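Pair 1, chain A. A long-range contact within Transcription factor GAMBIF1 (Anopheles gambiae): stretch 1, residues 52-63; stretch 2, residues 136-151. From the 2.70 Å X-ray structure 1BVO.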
# COMPACT_ATOMS: atom_id res chain seq x y z
N ALA A 52 -32.77 15.33 -21.43
CA ALA A 52 -32.33 13.99 -21.09
C ALA A 52 -30.93 14.00 -20.53
O ALA A 52 -30.00 14.54 -21.13
CB ALA A 52 -32.41 13.06 -22.29
N VAL A 53 -30.79 13.40 -19.36
CA VAL A 53 -29.51 13.34 -18.71
C VAL A 53 -28.91 11.96 -18.92
O VAL A 53 -29.59 11.04 -19.42
CB VAL A 53 -29.65 13.66 -17.22
CG1 VAL A 53 -30.17 15.08 -17.07
CG2 VAL A 53 -30.62 12.68 -16.57
N VAL A 54 -27.63 11.82 -18.62
CA VAL A 54 -26.97 10.55 -18.77
C VAL A 54 -26.07 10.32 -17.57
O VAL A 54 -25.42 11.23 -17.06
CB VAL A 54 -26.14 10.50 -20.06
CG1 VAL A 54 -24.86 11.32 -19.93
CG2 VAL A 54 -25.81 9.06 -20.43
N VAL A 55 -26.12 9.09 -17.08
CA VAL A 55 -25.32 8.66 -15.95
C VAL A 55 -24.32 7.66 -16.49
O VAL A 55 -24.69 6.67 -17.13
CB VAL A 55 -26.15 7.95 -14.89
CG1 VAL A 55 -25.25 7.40 -13.79
CG2 VAL A 55 -27.18 8.89 -14.32
N VAL A 56 -23.06 7.93 -16.25
CA VAL A 56 -22.01 7.05 -16.70
C VAL A 56 -21.33 6.51 -15.45
O VAL A 56 -21.12 7.24 -14.48
CB VAL A 56 -20.99 7.79 -17.57
CG1 VAL A 56 -19.99 6.80 -18.16
CG2 VAL A 56 -21.69 8.56 -18.66
N SER A 57 -21.09 5.20 -15.44
CA SER A 57 -20.40 4.56 -14.33
C SER A 57 -19.73 3.32 -14.87
O SER A 57 -20.01 2.88 -15.99
CB SER A 57 -21.35 4.22 -13.18
OG SER A 57 -22.24 3.17 -13.50
N CYS A 58 -18.78 2.79 -14.11
CA CYS A 58 -18.04 1.61 -14.48
C CYS A 58 -18.77 0.34 -14.09
O CYS A 58 -19.21 0.18 -12.94
CB CYS A 58 -16.70 1.59 -13.76
SG CYS A 58 -15.50 2.76 -14.36
N VAL A 59 -18.89 -0.58 -15.04
CA VAL A 59 -19.51 -1.85 -14.77
C VAL A 59 -18.42 -2.84 -15.16
O VAL A 59 -17.40 -2.45 -15.74
CB VAL A 59 -20.78 -2.04 -15.58
CG1 VAL A 59 -21.74 -0.90 -15.33
CG2 VAL A 59 -20.45 -2.18 -17.05
N THR A 60 -18.61 -4.10 -14.82
CA THR A 60 -17.62 -5.14 -15.14
C THR A 60 -17.59 -5.49 -16.65
O THR A 60 -18.61 -5.32 -17.33
CB THR A 60 -17.96 -6.41 -14.34
OG1 THR A 60 -19.32 -6.78 -14.60
CG2 THR A 60 -17.81 -6.15 -12.83
N LYS A 61 -16.44 -5.94 -17.17
CA LYS A 61 -16.34 -6.35 -18.58
C LYS A 61 -17.27 -7.54 -18.70
O LYS A 61 -17.84 -7.86 -19.75
CB LYS A 61 -14.92 -6.85 -18.92
CG LYS A 61 -14.20 -7.58 -17.76
CD LYS A 61 -13.50 -8.87 -18.21
CE LYS A 61 -12.08 -8.92 -17.69
NZ LYS A 61 -11.76 -10.07 -16.79
N GLU A 62 -17.25 -8.22 -17.57
CA GLU A 62 -17.92 -9.44 -17.19
C GLU A 62 -19.46 -9.51 -17.38
O GLU A 62 -20.17 -8.55 -17.11
CB GLU A 62 -17.47 -9.71 -15.72
CG GLU A 62 -15.93 -9.37 -15.47
CD GLU A 62 -15.42 -9.29 -14.01
OE1 GLU A 62 -16.18 -9.54 -13.07
OE2 GLU A 62 -14.24 -8.95 -13.82
N GLY A 63 -19.89 -10.62 -18.00
CA GLY A 63 -21.30 -10.95 -18.23
C GLY A 63 -22.28 -9.95 -18.79
O GLY A 63 -22.19 -8.76 -18.50
N GLY A 136 -11.92 -10.55 -4.88
CA GLY A 136 -10.88 -10.95 -5.82
C GLY A 136 -11.43 -11.39 -7.15
O GLY A 136 -10.71 -11.48 -8.14
N SER A 137 -12.73 -11.69 -7.18
CA SER A 137 -13.39 -12.13 -8.40
C SER A 137 -13.48 -11.01 -9.44
O SER A 137 -13.66 -11.27 -10.63
CB SER A 137 -14.78 -12.60 -8.05
OG SER A 137 -15.35 -11.67 -7.16
N ILE A 138 -13.40 -9.77 -8.97
CA ILE A 138 -13.49 -8.61 -9.84
C ILE A 138 -12.16 -8.27 -10.48
O ILE A 138 -11.18 -8.01 -9.77
CB ILE A 138 -13.97 -7.40 -9.04
CG1 ILE A 138 -15.23 -7.77 -8.28
CG2 ILE A 138 -14.21 -6.21 -9.97
CD1 ILE A 138 -15.64 -6.76 -7.25
N ASP A 139 -12.12 -8.22 -11.81
CA ASP A 139 -10.89 -7.89 -12.49
C ASP A 139 -10.63 -6.38 -12.44
O ASP A 139 -11.29 -5.58 -13.12
CB ASP A 139 -10.95 -8.36 -13.93
CG ASP A 139 -9.67 -8.03 -14.71
OD1 ASP A 139 -8.69 -7.53 -14.11
OD2 ASP A 139 -9.65 -8.28 -15.93
N LEU A 140 -9.64 -5.98 -11.65
CA LEU A 140 -9.30 -4.57 -11.51
C LEU A 140 -8.47 -3.98 -12.64
O LEU A 140 -7.88 -2.90 -12.48
CB LEU A 140 -8.62 -4.32 -10.17
CG LEU A 140 -9.48 -4.71 -8.97
CD1 LEU A 140 -8.77 -4.34 -7.70
CD2 LEU A 140 -10.83 -4.03 -9.05
N ASN A 141 -8.46 -4.63 -13.80
CA ASN A 141 -7.71 -4.14 -14.94
C ASN A 141 -8.54 -3.91 -16.17
O ASN A 141 -8.01 -3.62 -17.24
CB ASN A 141 -6.57 -5.08 -15.27
CG ASN A 141 -5.29 -4.64 -14.65
OD1 ASN A 141 -5.14 -4.69 -13.42
ND2 ASN A 141 -4.36 -4.16 -15.49
N ALA A 142 -9.84 -4.04 -16.01
CA ALA A 142 -10.74 -3.85 -17.12
C ALA A 142 -12.07 -3.38 -16.59
O ALA A 142 -12.47 -3.71 -15.47
CB ALA A 142 -10.90 -5.14 -17.90
N VAL A 143 -12.72 -2.57 -17.41
CA VAL A 143 -14.01 -2.01 -17.06
C VAL A 143 -14.71 -1.71 -18.35
O VAL A 143 -14.16 -1.89 -19.43
CB VAL A 143 -13.88 -0.62 -16.39
CG1 VAL A 143 -13.30 -0.73 -15.00
CG2 VAL A 143 -12.99 0.27 -17.26
N ARG A 144 -15.93 -1.26 -18.23
CA ARG A 144 -16.69 -0.81 -19.38
C ARG A 144 -17.45 0.38 -18.81
O ARG A 144 -17.70 0.46 -17.59
CB ARG A 144 -17.69 -1.84 -19.86
CG ARG A 144 -17.16 -3.17 -20.32
CD ARG A 144 -18.37 -3.98 -20.76
NE ARG A 144 -18.13 -5.38 -21.04
CZ ARG A 144 -18.05 -5.89 -22.26
NH1 ARG A 144 -18.19 -5.11 -23.32
NH2 ARG A 144 -17.86 -7.20 -22.41
N LEU A 145 -17.71 1.36 -19.66
CA LEU A 145 -18.44 2.54 -19.25
C LEU A 145 -19.90 2.19 -19.44
O LEU A 145 -20.28 1.58 -20.45
CB LEU A 145 -18.08 3.72 -20.15
CG LEU A 145 -16.61 4.12 -20.09
CD1 LEU A 145 -16.30 5.17 -21.14
CD2 LEU A 145 -16.28 4.62 -18.70
N CYS A 146 -20.73 2.53 -18.46
CA CYS A 146 -22.14 2.26 -18.58
C CYS A 146 -22.88 3.57 -18.76
O CYS A 146 -22.67 4.53 -17.99
CB CYS A 146 -22.68 1.54 -17.36
SG CYS A 146 -24.33 0.86 -17.63
N PHE A 147 -23.71 3.65 -19.80
CA PHE A 147 -24.45 4.87 -20.06
C PHE A 147 -25.93 4.67 -19.79
O PHE A 147 -26.62 4.04 -20.57
CB PHE A 147 -24.25 5.34 -21.50
CG PHE A 147 -22.80 5.58 -21.87
CD1 PHE A 147 -22.21 6.81 -21.66
CD2 PHE A 147 -22.04 4.57 -22.44
CE1 PHE A 147 -20.88 7.04 -21.99
CE2 PHE A 147 -20.72 4.78 -22.78
CZ PHE A 147 -20.13 6.02 -22.56
N GLN A 148 -26.40 5.15 -18.65
CA GLN A 148 -27.82 5.03 -18.36
C GLN A 148 -28.43 6.35 -18.72
O GLN A 148 -28.11 7.38 -18.10
CB GLN A 148 -28.09 4.80 -16.89
CG GLN A 148 -27.81 3.44 -16.40
CD GLN A 148 -27.88 3.44 -14.94
OE1 GLN A 148 -27.00 4.00 -14.27
NE2 GLN A 148 -28.99 2.94 -14.40
N VAL A 149 -29.31 6.35 -19.72
CA VAL A 149 -29.95 7.59 -20.14
C VAL A 149 -31.35 7.69 -19.55
O VAL A 149 -32.06 6.68 -19.44
CB VAL A 149 -29.97 7.72 -21.68
CG1 VAL A 149 -31.06 8.67 -22.14
CG2 VAL A 149 -28.62 8.23 -22.17
N PHE A 150 -31.72 8.90 -19.13
CA PHE A 150 -33.04 9.15 -18.56
C PHE A 150 -33.69 10.34 -19.27
O PHE A 150 -33.12 11.44 -19.35
CB PHE A 150 -32.96 9.49 -17.07
CG PHE A 150 -32.39 8.41 -16.21
CD1 PHE A 150 -33.17 7.33 -15.79
CD2 PHE A 150 -31.07 8.48 -15.76
CE1 PHE A 150 -32.66 6.35 -14.93
CE2 PHE A 150 -30.54 7.51 -14.90
CZ PHE A 150 -31.34 6.44 -14.49
N LEU A 151 -34.88 10.10 -19.81
CA LEU A 151 -35.65 11.12 -20.49
C LEU A 151 -36.43 11.93 -19.47
O LEU A 151 -36.75 11.41 -18.39
CB LEU A 151 -36.63 10.46 -21.43
CG LEU A 151 -35.87 9.53 -22.36
CD1 LEU A 151 -36.76 9.18 -23.51
CD2 LEU A 151 -34.61 10.24 -22.86
O HOH W 1 -24.23 3.88 -15.56

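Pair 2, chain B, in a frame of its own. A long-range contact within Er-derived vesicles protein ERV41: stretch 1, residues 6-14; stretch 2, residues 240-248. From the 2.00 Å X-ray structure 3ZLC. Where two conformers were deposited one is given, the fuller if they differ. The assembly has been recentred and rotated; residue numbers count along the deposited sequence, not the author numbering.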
# COMPACT_ATOMS: atom_id res chain seq x y z
N ILE B 6 -17.53 20.37 -17.54
CA ILE B 6 -16.45 19.39 -17.40
C ILE B 6 -16.80 18.03 -18.01
O ILE B 6 -17.83 17.43 -17.70
CB ILE B 6 -16.01 19.22 -15.93
CG1 ILE B 6 -15.72 20.57 -15.28
CG2 ILE B 6 -14.79 18.31 -15.84
CD1 ILE B 6 -14.34 21.14 -15.62
N ASP B 7 -15.92 17.56 -18.89
CA ASP B 7 -16.10 16.33 -19.64
C ASP B 7 -14.74 15.66 -19.67
O ASP B 7 -13.71 16.35 -19.67
CB ASP B 7 -16.56 16.69 -21.07
CG ASP B 7 -16.49 15.51 -22.02
OD1 ASP B 7 -16.97 14.41 -21.67
OD2 ASP B 7 -15.95 15.69 -23.14
N GLN B 8 -14.69 14.33 -19.67
CA GLN B 8 -13.40 13.65 -19.80
C GLN B 8 -13.32 12.72 -21.01
O GLN B 8 -14.28 12.02 -21.34
CB GLN B 8 -12.99 12.95 -18.49
CG GLN B 8 -13.83 11.75 -18.06
CD GLN B 8 -13.34 11.17 -16.73
OE1 GLN B 8 -13.43 9.96 -16.49
NE2 GLN B 8 -12.82 12.04 -15.86
N GLN B 9 -12.16 12.74 -21.67
CA GLN B 9 -11.96 12.03 -22.93
C GLN B 9 -10.72 11.16 -22.87
O GLN B 9 -9.72 11.52 -22.23
CB GLN B 9 -11.78 13.04 -24.08
CG GLN B 9 -12.99 13.92 -24.36
CD GLN B 9 -12.71 14.94 -25.46
OE1 GLN B 9 -11.88 15.84 -25.30
NE2 GLN B 9 -13.39 14.80 -26.59
N TYR B 10 -10.76 10.01 -23.55
CA TYR B 10 -9.58 9.16 -23.61
C TYR B 10 -8.69 9.66 -24.72
O TYR B 10 -9.18 10.00 -25.80
CB TYR B 10 -9.98 7.70 -23.84
CG TYR B 10 -10.83 7.16 -22.72
CD1 TYR B 10 -10.35 7.14 -21.42
CD2 TYR B 10 -12.12 6.68 -22.96
CE1 TYR B 10 -11.12 6.65 -20.37
CE2 TYR B 10 -12.90 6.18 -21.92
CZ TYR B 10 -12.39 6.18 -20.62
OH TYR B 10 -13.15 5.68 -19.58
N VAL B 11 -7.39 9.74 -24.47
CA VAL B 11 -6.46 10.09 -25.55
C VAL B 11 -5.22 9.22 -25.49
O VAL B 11 -4.96 8.54 -24.49
CB VAL B 11 -6.01 11.58 -25.50
CG1 VAL B 11 -7.21 12.52 -25.46
CG2 VAL B 11 -5.09 11.82 -24.31
N VAL B 12 -4.45 9.26 -26.58
CA VAL B 12 -3.18 8.55 -26.64
C VAL B 12 -2.20 9.11 -25.62
O VAL B 12 -1.91 10.31 -25.59
CB VAL B 12 -2.57 8.63 -28.04
CG1 VAL B 12 -1.08 8.35 -28.00
CG2 VAL B 12 -3.28 7.65 -28.97
N ASP B 13 -1.69 8.22 -24.76
CA ASP B 13 -0.62 8.56 -23.84
C ASP B 13 0.65 8.86 -24.63
O ASP B 13 1.56 8.02 -24.72
CB ASP B 13 -0.39 7.43 -22.83
CG ASP B 13 0.48 7.86 -21.65
OD1 ASP B 13 0.69 9.08 -21.46
OD2 ASP B 13 0.95 6.96 -20.90
N SER B 14 0.69 10.04 -25.25
CA SER B 14 1.93 10.56 -25.80
C SER B 14 2.59 11.26 -24.62
O SER B 14 1.91 11.58 -23.64
CB SER B 14 1.68 11.55 -26.94
OG SER B 14 1.23 12.80 -26.47
N PHE B 240 0.96 0.43 -15.95
CA PHE B 240 0.54 1.76 -16.39
C PHE B 240 -0.11 1.66 -17.76
O PHE B 240 0.48 1.14 -18.70
CB PHE B 240 1.76 2.70 -16.40
CG PHE B 240 2.43 2.79 -15.04
CD1 PHE B 240 1.99 3.71 -14.10
CD2 PHE B 240 3.46 1.91 -14.70
CE1 PHE B 240 2.59 3.78 -12.84
CE2 PHE B 240 4.06 1.97 -13.43
CZ PHE B 240 3.62 2.91 -12.51
N GLU B 241 -1.35 2.15 -17.84
CA GLU B 241 -2.11 2.04 -19.07
C GLU B 241 -1.56 2.97 -20.14
O GLU B 241 -1.11 4.08 -19.82
CB GLU B 241 -3.58 2.37 -18.79
CG GLU B 241 -4.18 1.47 -17.71
CD GLU B 241 -5.68 1.59 -17.62
OE1 GLU B 241 -6.24 2.33 -18.46
OE2 GLU B 241 -6.30 0.95 -16.73
N PRO B 242 -1.59 2.52 -21.41
CA PRO B 242 -1.07 3.28 -22.55
C PRO B 242 -2.04 4.35 -23.05
O PRO B 242 -1.93 4.76 -24.20
CB PRO B 242 -0.91 2.20 -23.63
CG PRO B 242 -1.99 1.21 -23.34
CD PRO B 242 -2.00 1.16 -21.80
N LEU B 243 -2.97 4.77 -22.21
CA LEU B 243 -3.86 5.87 -22.58
C LEU B 243 -3.85 6.93 -21.48
O LEU B 243 -3.26 6.72 -20.42
CB LEU B 243 -5.29 5.37 -22.86
CG LEU B 243 -5.99 4.42 -21.88
CD1 LEU B 243 -6.45 5.13 -20.63
CD2 LEU B 243 -7.18 3.75 -22.56
N SER B 244 -4.48 8.07 -21.75
CA SER B 244 -4.63 9.14 -20.77
C SER B 244 -6.08 9.58 -20.77
O SER B 244 -6.80 9.41 -21.77
CB SER B 244 -3.76 10.34 -21.14
OG SER B 244 -2.39 10.02 -21.02
N ILE B 245 -6.52 10.14 -19.66
CA ILE B 245 -7.83 10.77 -19.63
C ILE B 245 -7.62 12.27 -19.58
O ILE B 245 -6.95 12.78 -18.67
CB ILE B 245 -8.64 10.31 -18.43
CG1 ILE B 245 -8.87 8.79 -18.47
CG2 ILE B 245 -9.96 11.06 -18.37
CD1 ILE B 245 -9.33 8.20 -17.12
N VAL B 246 -8.17 12.98 -20.55
CA VAL B 246 -8.07 14.43 -20.56
C VAL B 246 -9.34 15.03 -19.97
O VAL B 246 -10.45 14.68 -20.37
CB VAL B 246 -7.81 14.98 -21.98
CG1 VAL B 246 -7.94 16.50 -22.01
CG2 VAL B 246 -6.44 14.55 -22.46
N VAL B 247 -9.17 15.92 -19.00
CA VAL B 247 -10.32 16.55 -18.37
C VAL B 247 -10.34 18.02 -18.78
O VAL B 247 -9.45 18.78 -18.39
CB VAL B 247 -10.28 16.42 -16.84
CG1 VAL B 247 -11.34 17.29 -16.22
CG2 VAL B 247 -10.45 14.95 -16.41
N SER B 248 -11.34 18.41 -19.57
CA SER B 248 -11.51 19.79 -20.00
C SER B 248 -12.74 20.40 -19.34
O SER B 248 -13.46 19.70 -18.62
CB SER B 248 -11.66 19.88 -21.53
OG SER B 248 -10.50 19.40 -22.19
O HOH W 2 0.84 5.32 -18.27

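Both pairs are antiparallel two-strand ladders joining segments far apart in sequence, and 14 central residues superpose with an RMSD of 0.6 Å. The strand axes approach to 4.4 Å in pair 1 and 4.5 Å in pair 2, with N-to-C directions 153° and 147° apart. The register is the same: Ser A57 opposite Cys A146 matches Gln B9 opposite Val B246, and Val A59 opposite Arg A144 matches Val B11 opposite Ser B244. These are hydrogen-bonded pairs, each closed by two backbone bonds. Cys A146 N donates to Ser A57 O at 2.6 Å, and Val B246 N to Gln B9 O at 2.7 Å. Because such bonds use only main-chain atoms, the ladder tolerates very different side chains.

The closest likeness is Val A59 and Val B11, both with chi1 m, whose side-chain centres fall 0.6 Å apart. Each leans diagonally across the ladder: Val A59 CG1 meets Cys A146 CB at 3.3 Å, and Val B11 CG2 meets Val B246 CG2 at 3.6 Å. A beta-branched valine suits an extended backbone and offers methyl groups to a neighbour, whether that is a small cysteine or another valine.

On the other face the solutions part. In pair 1, Val A56 is buried against an aromatic ring, its CG2 lying 3.5 Å from Phe A147 CD1. The matching Gln B8 and Val B247 are more open to solvent. Here the glutamine can pack through its aliphatic part, CB lying 3.6 Å from Ile B245 CG2, while its amide end, which suits an exposed site, passes Val B247, with Gln B8 NE2 lying 3.8 Å from Val B247 CG2. One step along, buried Cys A58 is compact, with SG 4.2 Å from Val A143 CG1; its exposed counterpart Tyr B10 instead spreads a large ring, bringing CE1 to 3.6 Å from Ile B245 CG1.

Beyond the last shared bridges, polar groups differ most. Arg A144 is long enough to reach past the ladder, where NE and NH2 donate to Lys A61 O at 2.8 and 2.7 Å, so one carbonyl receives two bonds from the guanidinium. Lys A61 in turn extends NZ to Asp A139 OD2, a salt bridge of 2.9 Å whose hydrogen bond is weak. The matching Ser B244 is too short for such a reach. Asp B13, at the position of Lys A61, points its CA-to-CB bond toward the other stretch, and water 2 bridges the gap by donating to Asp B13 OD2 at 3.1 Å and to Glu B241 O at 2.8 Å. A carboxylate, as an acceptor, suits a water that donates to it.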